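Local atomic coordinates of uncharacterized protein (Acinetobacter baumannii, PDB entry 4PAR), a protein that probably acts as a restriction endonuclease that cuts DNA containing 5-hydroxymethylcytosine, using a nuclease domain and an SRA-like domain. Residues K206-G211 and I223-L228; I270-V275 and Y285-L290; K219-W224 and P266-V271. The protein carries 3 engineered substitutions. One frame throughout, in Å; residues are numbered along the deposited sequence.

Interaction 1 of 3, residues K206-G211 and I223-L228. With nucleotides of chain D; nucleotides of chain C.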
# COMPACT_ATOMS: atom_id res chain seq x y z
N LYS F 206 -21.88 9.14 21.64
CA LYS F 206 -20.93 8.03 21.59
C LYS F 206 -20.27 7.96 20.21
O LYS F 206 -19.05 7.86 20.11
CB LYS F 206 -21.64 6.71 21.91
CG LYS F 206 -20.70 5.55 22.23
CD LYS F 206 -21.49 4.28 22.53
CE LYS F 206 -20.56 3.09 22.76
NZ LYS F 206 -21.32 1.80 22.82
N ASN F 207 -21.08 8.01 19.16
CA ASN F 207 -20.61 8.05 17.77
C ASN F 207 -21.43 9.05 16.97
O ASN F 207 -22.63 9.18 17.20
CB ASN F 207 -20.70 6.67 17.09
CG ASN F 207 -19.86 5.60 17.78
OD1 ASN F 207 -19.91 5.43 18.99
ND2 ASN F 207 -19.11 4.85 16.98
N TYR F 208 -20.82 9.76 16.03
CA TYR F 208 -21.60 10.55 15.08
C TYR F 208 -21.10 10.36 13.66
O TYR F 208 -19.98 10.76 13.33
CB TYR F 208 -21.58 12.03 15.45
CG TYR F 208 -22.77 12.78 14.91
CD1 TYR F 208 -24.06 12.43 15.29
CD2 TYR F 208 -22.61 13.83 14.02
CE1 TYR F 208 -25.16 13.10 14.80
CE2 TYR F 208 -23.71 14.52 13.52
CZ TYR F 208 -24.98 14.15 13.92
OH TYR F 208 -26.09 14.81 13.44
N GLN F 209 -21.93 9.76 12.81
CA GLN F 209 -21.56 9.55 11.42
C GLN F 209 -22.15 10.56 10.44
O GLN F 209 -21.79 10.56 9.26
CB GLN F 209 -21.97 8.15 10.99
CG GLN F 209 -21.55 7.08 11.97
CD GLN F 209 -22.40 5.84 11.85
OE1 GLN F 209 -22.15 4.83 12.50
NE2 GLN F 209 -23.43 5.92 11.01
N ARG F 210 -23.04 11.42 10.91
CA ARG F 210 -23.67 12.40 10.03
C ARG F 210 -22.80 13.64 9.84
O ARG F 210 -22.00 13.98 10.71
CB ARG F 210 -25.05 12.79 10.55
CG ARG F 210 -25.96 13.34 9.46
CD ARG F 210 -27.41 13.48 9.90
NE ARG F 210 -28.21 14.06 8.83
CZ ARG F 210 -29.51 14.32 8.92
NH1 ARG F 210 -30.17 14.06 10.04
NH2 ARG F 210 -30.15 14.85 7.89
N GLY F 211 -22.96 14.31 8.70
CA GLY F 211 -22.18 15.49 8.37
C GLY F 211 -22.43 16.69 9.26
O GLY F 211 -21.50 17.25 9.84
N ILE F 223 -23.29 22.96 13.81
CA ILE F 223 -21.96 22.37 13.85
C ILE F 223 -21.72 21.64 12.54
O ILE F 223 -22.44 20.71 12.20
CB ILE F 223 -21.79 21.38 15.01
CG1 ILE F 223 -22.46 21.90 16.28
CG2 ILE F 223 -20.32 21.07 15.24
CD1 ILE F 223 -21.67 22.98 16.97
N TRP F 224 -20.70 22.05 11.80
CA TRP F 224 -20.51 21.49 10.47
C TRP F 224 -19.16 20.79 10.31
O TRP F 224 -18.13 21.30 10.75
CB TRP F 224 -20.66 22.59 9.42
CG TRP F 224 -20.89 22.09 8.05
CD1 TRP F 224 -21.40 20.87 7.70
CD2 TRP F 224 -20.63 22.78 6.83
NE1 TRP F 224 -21.47 20.76 6.33
CE2 TRP F 224 -21.00 21.92 5.77
CE3 TRP F 224 -20.11 24.04 6.52
CZ2 TRP F 224 -20.86 22.28 4.43
CZ3 TRP F 224 -19.97 24.40 5.20
CH2 TRP F 224 -20.35 23.53 4.17
N PHE F 225 -19.17 19.62 9.67
CA PHE F 225 -17.94 18.85 9.44
C PHE F 225 -17.72 18.59 7.96
O PHE F 225 -17.67 17.43 7.54
CB PHE F 225 -18.00 17.51 10.18
CG PHE F 225 -18.39 17.62 11.62
CD1 PHE F 225 -17.77 18.54 12.45
CD2 PHE F 225 -19.38 16.81 12.14
CE1 PHE F 225 -18.14 18.65 13.78
CE2 PHE F 225 -19.75 16.91 13.47
CZ PHE F 225 -19.13 17.83 14.29
N PRO F 226 -17.56 19.65 7.17
CA PRO F 226 -17.42 19.47 5.73
C PRO F 226 -16.02 19.05 5.29
O PRO F 226 -15.04 19.27 6.00
CB PRO F 226 -17.75 20.85 5.18
CG PRO F 226 -17.25 21.77 6.24
CD PRO F 226 -17.41 21.06 7.55
N ARG F 227 -15.95 18.44 4.12
CA ARG F 227 -14.69 18.34 3.41
C ARG F 227 -14.61 19.57 2.52
O ARG F 227 -15.49 19.79 1.68
CB ARG F 227 -14.60 17.06 2.59
CG ARG F 227 -14.68 15.77 3.39
CD ARG F 227 -14.45 14.58 2.47
NE ARG F 227 -14.51 13.30 3.16
CZ ARG F 227 -14.16 12.14 2.60
NH1 ARG F 227 -13.72 12.12 1.35
NH2 ARG F 227 -14.25 11.01 3.28
N LEU F 228 -13.56 20.36 2.67
CA LEU F 228 -13.48 21.68 2.06
C LEU F 228 -12.95 21.59 0.64
O LEU F 228 -12.63 22.60 0.01
CB LEU F 228 -12.63 22.63 2.90
CG LEU F 228 -13.43 23.44 3.92
CD1 LEU F 228 -14.12 22.53 4.89
CD2 LEU F 228 -12.54 24.42 4.66
P DA D 11 -22.94 0.13 19.19
OP1 DA D 11 -22.03 -0.19 20.31
OP2 DA D 11 -24.17 -0.67 18.98
O5' DA D 11 -23.38 1.66 19.32
C5' DA D 11 -22.39 2.67 19.44
C4' DA D 11 -22.85 3.98 18.82
O4' DA D 11 -22.98 3.83 17.39
C3' DA D 11 -24.19 4.50 19.31
O3' DA D 11 -24.17 5.92 19.33
C2' DA D 11 -25.16 3.97 18.27
C1' DA D 11 -24.32 4.03 16.99
N9 DA D 11 -24.66 3.00 16.02
C8 DA D 11 -24.74 1.66 16.24
N7 DA D 11 -25.05 0.96 15.18
C5 DA D 11 -25.17 1.91 14.18
C6 DA D 11 -25.49 1.80 12.81
N6 DA D 11 -25.74 0.64 12.20
N1 DA D 11 -25.54 2.95 12.09
C2 DA D 11 -25.28 4.11 12.71
N3 DA D 11 -24.97 4.33 13.99
C4 DA D 11 -24.93 3.18 14.68
P DG D 12 -25.22 6.75 20.21
OP1 DG D 12 -24.45 7.77 20.95
OP2 DG D 12 -26.09 5.80 20.94
O5' DG D 12 -26.12 7.49 19.11
C5' DG D 12 -25.50 8.28 18.11
C4' DG D 12 -26.42 8.51 16.94
O4' DG D 12 -26.49 7.33 16.11
C3' DG D 12 -27.86 8.87 17.30
O3' DG D 12 -28.23 10.05 16.60
C2' DG D 12 -28.68 7.65 16.85
C1' DG D 12 -27.82 7.10 15.72
N9 DG D 12 -27.98 5.66 15.50
C8 DG D 12 -27.78 4.66 16.42
N7 DG D 12 -27.96 3.46 15.94
C5 DG D 12 -28.29 3.67 14.61
C6 DG D 12 -28.59 2.74 13.59
O6 DG D 12 -28.63 1.51 13.67
N1 DG D 12 -28.87 3.38 12.38
C2 DG D 12 -28.85 4.74 12.18
N2 DG D 12 -29.14 5.17 10.95
N3 DG D 12 -28.57 5.62 13.14
C4 DG D 12 -28.30 5.02 14.32
P DG C 6 -18.98 9.52 5.98
OP1 DG C 6 -19.20 10.90 5.48
OP2 DG C 6 -18.36 8.51 5.09
O5' DG C 6 -18.12 9.61 7.32
C5' DG C 6 -18.65 10.32 8.44
C4' DG C 6 -18.21 9.68 9.75
O4' DG C 6 -18.74 8.34 9.85
C3' DG C 6 -16.71 9.57 9.94
O3' DG C 6 -16.39 9.82 11.29
C2' DG C 6 -16.41 8.12 9.55
C1' DG C 6 -17.68 7.40 9.95
N9 DG C 6 -18.01 6.27 9.08
C8 DG C 6 -18.19 6.32 7.72
N7 DG C 6 -18.50 5.17 7.19
C5 DG C 6 -18.53 4.29 8.27
C6 DG C 6 -18.80 2.91 8.31
O6 DG C 6 -19.08 2.16 7.37
N1 DG C 6 -18.73 2.40 9.61
C2 DG C 6 -18.43 3.14 10.73
N2 DG C 6 -18.41 2.47 11.89
N3 DG C 6 -18.17 4.45 10.71
C4 DG C 6 -18.24 4.96 9.45
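G211 and F225 meet in a small backbone-and-ring contact in the SRA-like domain. Here the DNA-binding loop K206-G211 runs up to the end of strand 221-224. One weak hydrogen bond joins the two segments, from F225 N to G211 O, 3.3 Å long with an N-H...O angle of 136°. The same carbonyl oxygen approaches the F225 ring obliquely, with G211 O 3.2 Å from F225 CD2. CG of F225 is anti to its own carbonyl carbon (chi1 -50°), which keeps it on the side of the backbone N and so near G211 O. G211 O also sits at the edge of the W224 indole, 4.2 Å from W224 CD1. Further along the F225 rim, CE2 of F225 comes 4.2 Å from CD2 of Y208. Y208 CD2 lies near the plane of the F225 ring. The Y208 hydroxyl is bonded to G212 O, and its ring stacks on Y205.

The loop reaches both DNA strands. K206 N donates to OP1 of DG12 of chain D at 3.0 Å and 153°. The extended K206 side chain adds a weak bond from NZ to OP1 of DA11 of chain D, 3.3 Å away, so two successive phosphates are held. Q209 points into the minor groove, where its NE2 lies 3.1 Å from C2 of DA11 of chain D. Its OE1 is bonded to N2 of a guanine base. Q209 O lies 3.3 Å from C5' of DG6 of chain C. This is consistent with a loop that helps seat the domain on DNA.

Helix 194-200 packs on F225 through T194, V197 and C198. Strand 268-276 adds F272 against F225 and I270 against I223, while A213 of strand 212-214 touches Y208 and I223.

Interaction 2 of 3, residues I270-V275 and Y285-L290; sequences IVFARV and YRFMGL. With nucleotides of chain C.
F272 and F287 form the apolar centre of this antiparallel beta hairpin, made by strands 268-276 and 283-295 of the SRA-like domain. F287 CB sits over one face of the F272 ring, 3.7 Å from its centroid and 24° off the normal, a CH-pi contact. The two rings meet obliquely. I270 crosses F287 at about a right angle and puts its CG1 at the edge of that ring, 4.0 Å from F287 CE1. V197 of helix 194-200 also packs on F272, and V311 of strand 302-312 on F287. On the other face of the sheet A273 meets M288, with A273 CB 3.7 Å from M288 CE.

A beta bulge interrupts the pairing. V271 pairs with G289 but F272 with F287, so M288 is the extra residue. V271 N donates to G289 O at 2.9 Å, and V271 O accepts from M288 N. Beyond the bulge A273 and R286 are a hydrogen-bonded pair, with A273 N 2.7 Å from R286 O. The R286 guanidinium turns to N188 and makes a salt bridge with D111.

The DNA end is polar. R274 and Y285 lie side by side and point the same way, with R274 CB 3.5 Å from Y285 CE2 and their flat groups 58° apart. R227 lies close to R274, and the two like charges probably favour a nearby phosphate. R274 NH1 is 3.9 Å from O5' of DG6 of chain C, a proximity rather than a bond. Y285 OH donates to OP2 of DA7 of chain C at 3.0 Å, and this phosphate oxygen lies in the plane of the tyrosine ring.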
# COMPACT_ATOMS: atom_id res chain seq x y z
N ILE F 270 -20.71 26.95 12.77
CA ILE F 270 -19.37 26.78 13.32
C ILE F 270 -18.71 25.60 12.61
O ILE F 270 -19.26 24.49 12.57
CB ILE F 270 -19.40 26.58 14.85
CG1 ILE F 270 -18.18 25.79 15.33
CG2 ILE F 270 -20.69 25.89 15.27
CD1 ILE F 270 -18.47 24.34 15.68
N VAL F 271 -17.53 25.83 12.05
CA VAL F 271 -16.94 24.87 11.13
C VAL F 271 -15.74 24.10 11.68
O VAL F 271 -14.83 24.69 12.28
CB VAL F 271 -16.51 25.56 9.82
CG1 VAL F 271 -16.25 24.53 8.74
CG2 VAL F 271 -17.58 26.53 9.38
N PHE F 272 -15.76 22.79 11.48
CA PHE F 272 -14.60 21.94 11.69
C PHE F 272 -14.33 21.13 10.43
O PHE F 272 -15.11 20.25 10.07
CB PHE F 272 -14.81 21.01 12.88
CG PHE F 272 -14.54 21.65 14.21
CD1 PHE F 272 -15.44 22.54 14.76
CD2 PHE F 272 -13.40 21.33 14.92
CE1 PHE F 272 -15.20 23.12 15.99
CE2 PHE F 272 -13.15 21.91 16.15
CZ PHE F 272 -14.06 22.81 16.69
N ALA F 273 -13.22 21.42 9.76
CA ALA F 273 -12.92 20.77 8.49
C ALA F 273 -12.28 19.41 8.70
O ALA F 273 -11.43 19.24 9.58
CB ALA F 273 -12.01 21.65 7.65
N ARG F 274 -12.69 18.43 7.90
CA ARG F 274 -12.10 17.10 8.00
C ARG F 274 -10.76 17.09 7.29
O ARG F 274 -10.68 17.31 6.08
CB ARG F 274 -13.03 16.05 7.40
CG ARG F 274 -12.37 14.68 7.22
CD ARG F 274 -13.36 13.66 6.70
NE ARG F 274 -12.74 12.38 6.39
CZ ARG F 274 -13.42 11.26 6.18
NH1 ARG F 274 -14.75 11.27 6.25
NH2 ARG F 274 -12.78 10.13 5.89
N VAL F 275 -9.71 16.81 8.05
CA VAL F 275 -8.36 16.81 7.51
C VAL F 275 -7.60 15.59 8.00
O VAL F 275 -7.77 15.15 9.13
CB VAL F 275 -7.59 18.09 7.91
CG1 VAL F 275 -8.21 19.32 7.26
CG2 VAL F 275 -7.55 18.24 9.42
N TYR F 285 -10.41 16.66 12.76
CA TYR F 285 -11.33 17.77 12.51
C TYR F 285 -10.81 19.09 13.09
O TYR F 285 -10.68 19.25 14.30
CB TYR F 285 -12.72 17.41 13.05
CG TYR F 285 -13.29 16.24 12.28
CD1 TYR F 285 -12.97 14.93 12.63
CD2 TYR F 285 -14.08 16.44 11.16
CE1 TYR F 285 -13.45 13.86 11.91
CE2 TYR F 285 -14.58 15.37 10.43
CZ TYR F 285 -14.25 14.08 10.81
OH TYR F 285 -14.73 13.01 10.09
N ARG F 286 -10.51 20.02 12.18
CA ARG F 286 -9.86 21.28 12.52
C ARG F 286 -10.84 22.45 12.51
O ARG F 286 -11.57 22.65 11.54
CB ARG F 286 -8.70 21.57 11.56
CG ARG F 286 -8.26 23.03 11.55
CD ARG F 286 -7.10 23.27 10.59
NE ARG F 286 -5.85 22.71 11.10
CZ ARG F 286 -5.08 23.31 12.00
NH1 ARG F 286 -5.43 24.49 12.49
NH2 ARG F 286 -3.97 22.72 12.40
N PHE F 287 -10.82 23.23 13.58
CA PHE F 287 -11.73 24.36 13.68
C PHE F 287 -11.31 25.43 12.69
O PHE F 287 -10.20 25.94 12.76
CB PHE F 287 -11.71 24.90 15.11
CG PHE F 287 -12.47 26.16 15.31
CD1 PHE F 287 -13.85 26.19 15.16
CD2 PHE F 287 -11.82 27.32 15.67
CE1 PHE F 287 -14.55 27.35 15.35
CE2 PHE F 287 -12.52 28.50 15.87
CZ PHE F 287 -13.89 28.51 15.71
N MET F 288 -12.19 25.75 11.74
CA MET F 288 -11.92 26.82 10.79
C MET F 288 -12.46 28.19 11.20
O MET F 288 -12.00 29.22 10.71
CB MET F 288 -12.47 26.45 9.42
CG MET F 288 -11.71 25.33 8.73
SD MET F 288 -9.93 25.64 8.73
CE MET F 288 -9.33 24.21 7.83
N GLY F 289 -13.44 28.21 12.10
CA GLY F 289 -14.02 29.47 12.53
C GLY F 289 -15.53 29.40 12.75
O GLY F 289 -16.14 28.33 12.69
N LEU F 290 -16.12 30.57 13.00
CA LEU F 290 -17.57 30.74 12.99
C LEU F 290 -17.97 31.57 11.78
O LEU F 290 -17.63 32.76 11.68
CB LEU F 290 -18.06 31.40 14.28
CG LEU F 290 -19.57 31.64 14.35
CD1 LEU F 290 -20.33 30.36 14.08
CD2 LEU F 290 -19.96 32.21 15.71
P DA C 7 -14.85 9.90 11.74
OP1 DA C 7 -14.77 10.85 12.87
OP2 DA C 7 -14.04 10.13 10.52
O5' DA C 7 -14.54 8.43 12.28
C5' DA C 7 -15.15 7.97 13.47
C4' DA C 7 -14.83 6.51 13.72
O4' DA C 7 -15.41 5.70 12.68
C3' DA C 7 -13.34 6.17 13.76
O3' DA C 7 -13.06 5.42 14.93
C2' DA C 7 -13.12 5.35 12.48
C1' DA C 7 -14.49 4.72 12.28
N9 DA C 7 -14.78 4.36 10.89
C8 DA C 7 -14.82 5.20 9.82
N7 DA C 7 -15.13 4.62 8.69
C5 DA C 7 -15.32 3.29 9.04
C6 DA C 7 -15.67 2.16 8.29
N6 DA C 7 -15.90 2.19 6.97
N1 DA C 7 -15.78 0.98 8.94
C2 DA C 7 -15.55 0.95 10.26
N3 DA C 7 -15.22 1.96 11.08
C4 DA C 7 -15.12 3.11 10.40
P DG C 6 -18.98 9.52 5.98
OP1 DG C 6 -19.20 10.90 5.48
OP2 DG C 6 -18.36 8.51 5.09
O5' DG C 6 -18.12 9.61 7.32
C5' DG C 6 -18.65 10.32 8.44
C4' DG C 6 -18.21 9.68 9.75
O4' DG C 6 -18.74 8.34 9.85
C3' DG C 6 -16.71 9.57 9.94
O3' DG C 6 -16.39 9.82 11.29
C2' DG C 6 -16.41 8.12 9.55
C1' DG C 6 -17.68 7.40 9.95
N9 DG C 6 -18.01 6.27 9.08
C8 DG C 6 -18.19 6.32 7.72
N7 DG C 6 -18.50 5.17 7.19
C5 DG C 6 -18.53 4.29 8.27
C6 DG C 6 -18.80 2.91 8.31
O6 DG C 6 -19.08 2.16 7.37
N1 DG C 6 -18.73 2.40 9.61
C2 DG C 6 -18.43 3.14 10.73
N2 DG C 6 -18.41 2.47 11.89
N3 DG C 6 -18.17 4.45 10.71
C4 DG C 6 -18.24 4.96 9.45

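Interaction 3 of 3, residues K219-W224 and P266-V271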
# COMPACT_ATOMS: atom_id res chain seq x y z
N LYS F 219 -30.00 27.91 18.43
CA LYS F 219 -30.81 27.38 17.34
C LYS F 219 -30.55 28.08 16.00
O LYS F 219 -31.11 27.71 14.98
CB LYS F 219 -32.30 27.46 17.68
CG LYS F 219 -32.89 28.86 17.68
CD LYS F 219 -34.41 28.82 17.81
CE LYS F 219 -35.01 30.21 17.77
NZ LYS F 219 -36.50 30.18 17.90
N ASP F 220 -29.70 29.11 16.02
CA ASP F 220 -29.31 29.80 14.79
C ASP F 220 -27.96 29.32 14.25
O ASP F 220 -27.51 29.78 13.20
CB ASP F 220 -29.28 31.31 15.01
CG ASP F 220 -28.26 31.73 16.06
OD1 ASP F 220 -27.99 30.93 16.98
OD2 ASP F 220 -27.73 32.85 15.96
N THR F 221 -27.32 28.39 14.96
CA THR F 221 -26.00 27.90 14.56
C THR F 221 -25.98 26.39 14.31
O THR F 221 -26.71 25.63 14.94
CB THR F 221 -24.93 28.22 15.63
OG1 THR F 221 -25.36 27.70 16.90
CG2 THR F 221 -24.72 29.72 15.75
N LEU F 222 -25.12 25.96 13.39
CA LEU F 222 -24.98 24.55 13.06
C LEU F 222 -23.52 24.09 13.15
O LEU F 222 -22.62 24.76 12.63
CB LEU F 222 -25.52 24.27 11.65
CG LEU F 222 -25.46 22.82 11.18
CD1 LEU F 222 -26.56 21.99 11.84
CD2 LEU F 222 -25.54 22.72 9.66
N ILE F 223 -23.29 22.96 13.81
CA ILE F 223 -21.96 22.37 13.85
C ILE F 223 -21.72 21.64 12.54
O ILE F 223 -22.44 20.71 12.20
CB ILE F 223 -21.79 21.38 15.01
CG1 ILE F 223 -22.46 21.90 16.28
CG2 ILE F 223 -20.32 21.07 15.24
CD1 ILE F 223 -21.67 22.98 16.97
N TRP F 224 -20.70 22.05 11.80
CA TRP F 224 -20.51 21.49 10.47
C TRP F 224 -19.16 20.79 10.31
O TRP F 224 -18.13 21.30 10.75
CB TRP F 224 -20.66 22.59 9.42
CG TRP F 224 -20.89 22.09 8.05
CD1 TRP F 224 -21.40 20.87 7.70
CD2 TRP F 224 -20.63 22.78 6.83
NE1 TRP F 224 -21.47 20.76 6.33
CE2 TRP F 224 -21.00 21.92 5.77
CE3 TRP F 224 -20.11 24.04 6.52
CZ2 TRP F 224 -20.86 22.28 4.43
CZ3 TRP F 224 -19.97 24.40 5.20
CH2 TRP F 224 -20.35 23.53 4.17
N PRO F 266 -30.30 27.16 9.33
CA PRO F 266 -29.71 28.15 10.23
C PRO F 266 -28.67 29.04 9.55
O PRO F 266 -27.88 28.56 8.74
CB PRO F 266 -29.05 27.29 11.31
CG PRO F 266 -28.71 26.02 10.61
CD PRO F 266 -29.84 25.79 9.65
N GLN F 267 -28.67 30.32 9.91
CA GLN F 267 -27.87 31.32 9.21
C GLN F 267 -26.40 31.35 9.63
O GLN F 267 -25.59 32.05 9.01
CB GLN F 267 -28.49 32.70 9.40
CG GLN F 267 -29.79 32.87 8.65
CD GLN F 267 -29.65 32.51 7.19
OE1 GLN F 267 -30.22 31.53 6.72
NE2 GLN F 267 -28.88 33.31 6.45
N LYS F 268 -26.06 30.60 10.67
CA LYS F 268 -24.68 30.53 11.13
C LYS F 268 -24.20 29.09 11.21
O LYS F 268 -24.96 28.19 11.54
CB LYS F 268 -24.52 31.20 12.49
CG LYS F 268 -24.66 32.71 12.48
CD LYS F 268 -24.69 33.26 13.89
CE LYS F 268 -24.72 34.78 13.89
NZ LYS F 268 -23.51 35.34 13.24
N ARG F 269 -22.92 28.88 10.90
CA ARG F 269 -22.32 27.56 11.07
C ARG F 269 -20.93 27.66 11.67
O ARG F 269 -20.08 28.38 11.16
CB ARG F 269 -22.26 26.81 9.73
CG ARG F 269 -23.60 26.30 9.23
CD ARG F 269 -23.43 25.48 7.96
NE ARG F 269 -24.71 25.05 7.41
CZ ARG F 269 -24.85 24.36 6.28
NH1 ARG F 269 -23.78 24.02 5.58
NH2 ARG F 269 -26.05 24.01 5.85
N ILE F 270 -20.71 26.95 12.77
CA ILE F 270 -19.37 26.78 13.32
C ILE F 270 -18.71 25.60 12.61
O ILE F 270 -19.26 24.49 12.57
CB ILE F 270 -19.40 26.58 14.85
CG1 ILE F 270 -18.18 25.79 15.33
CG2 ILE F 270 -20.69 25.89 15.27
CD1 ILE F 270 -18.47 24.34 15.68
N VAL F 271 -17.53 25.83 12.05
CA VAL F 271 -16.94 24.87 11.13
C VAL F 271 -15.74 24.10 11.68
O VAL F 271 -14.83 24.69 12.28
CB VAL F 271 -16.51 25.56 9.82
CG1 VAL F 271 -16.25 24.53 8.74
CG2 VAL F 271 -17.58 26.53 9.38
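R269 NH1 has two partners: the W224 indole across the contact, and E247, with which it makes a salt bridge. The two strands, 221-224 and 268-271, run parallel as neighbours in the mixed, curled sheet of the SRA-like domain. Between them the chain passes through two short strands and helix 252-264. NH1 of R269 stands over the W224 face, 3.5 Å from CE2. The charge makes a cation-pi contact, with R269 CZ 4.6 Å from the centroid of the six-membered ring and 12° off its normal. The guanidinium and indole planes are 68° apart, so NH1 points at the ring and the groups do not stack flat. The chain of R269 is extended from CG to NE and lies alongside L222. CD2 of L222 covers one face of the guanidinium, 3.3 Å from R269 NE. L222 CB also meets CG of P266 at 3.8 Å; the peptide bond before P266 is cis.

Backbone bonds link the strands. K268 N donates to D220 O at 3.0 Å. L222 N then donates to K268 O, and W224 N to I270 O at 2.9 Å. The bond from I270 N to L222 O is weak.

On the opposite face of the sheet, I223 and I270 lie side by side, with I223 CD1 3.5 Å from I270 CG2. At the start of the strands, the side chains of D220 and K268 lie side by side, but NZ of K268 makes a salt bridge with E292. T221 OG1 is bonded to H215 ND1, while CG2 of T221 packs 3.6 Å from K268 CB.

All three contacts reach one sheet of the SRA-like domain, and strand 268-276 joins them. Interaction 3 pairs its first part with strand 221-224, and interaction 2 pairs it on the other edge with strand 283-295. I270 and V271 belong to both. Segment 223-228 of interaction 1 begins on the last residues of strand 221-224, and interaction 1 shares I223 and W224 with interaction 3. A probable hydrogen bond from F272 N to W224 O, 2.9 Å, continues the parallel pairing between interactions 1 and 2, whose centres are about 10 Å apart. Both of these touch the DNA and approach DG6 of chain C. Interaction 3 stands back, with its nearest atom about 10 Å from the nucleic acid.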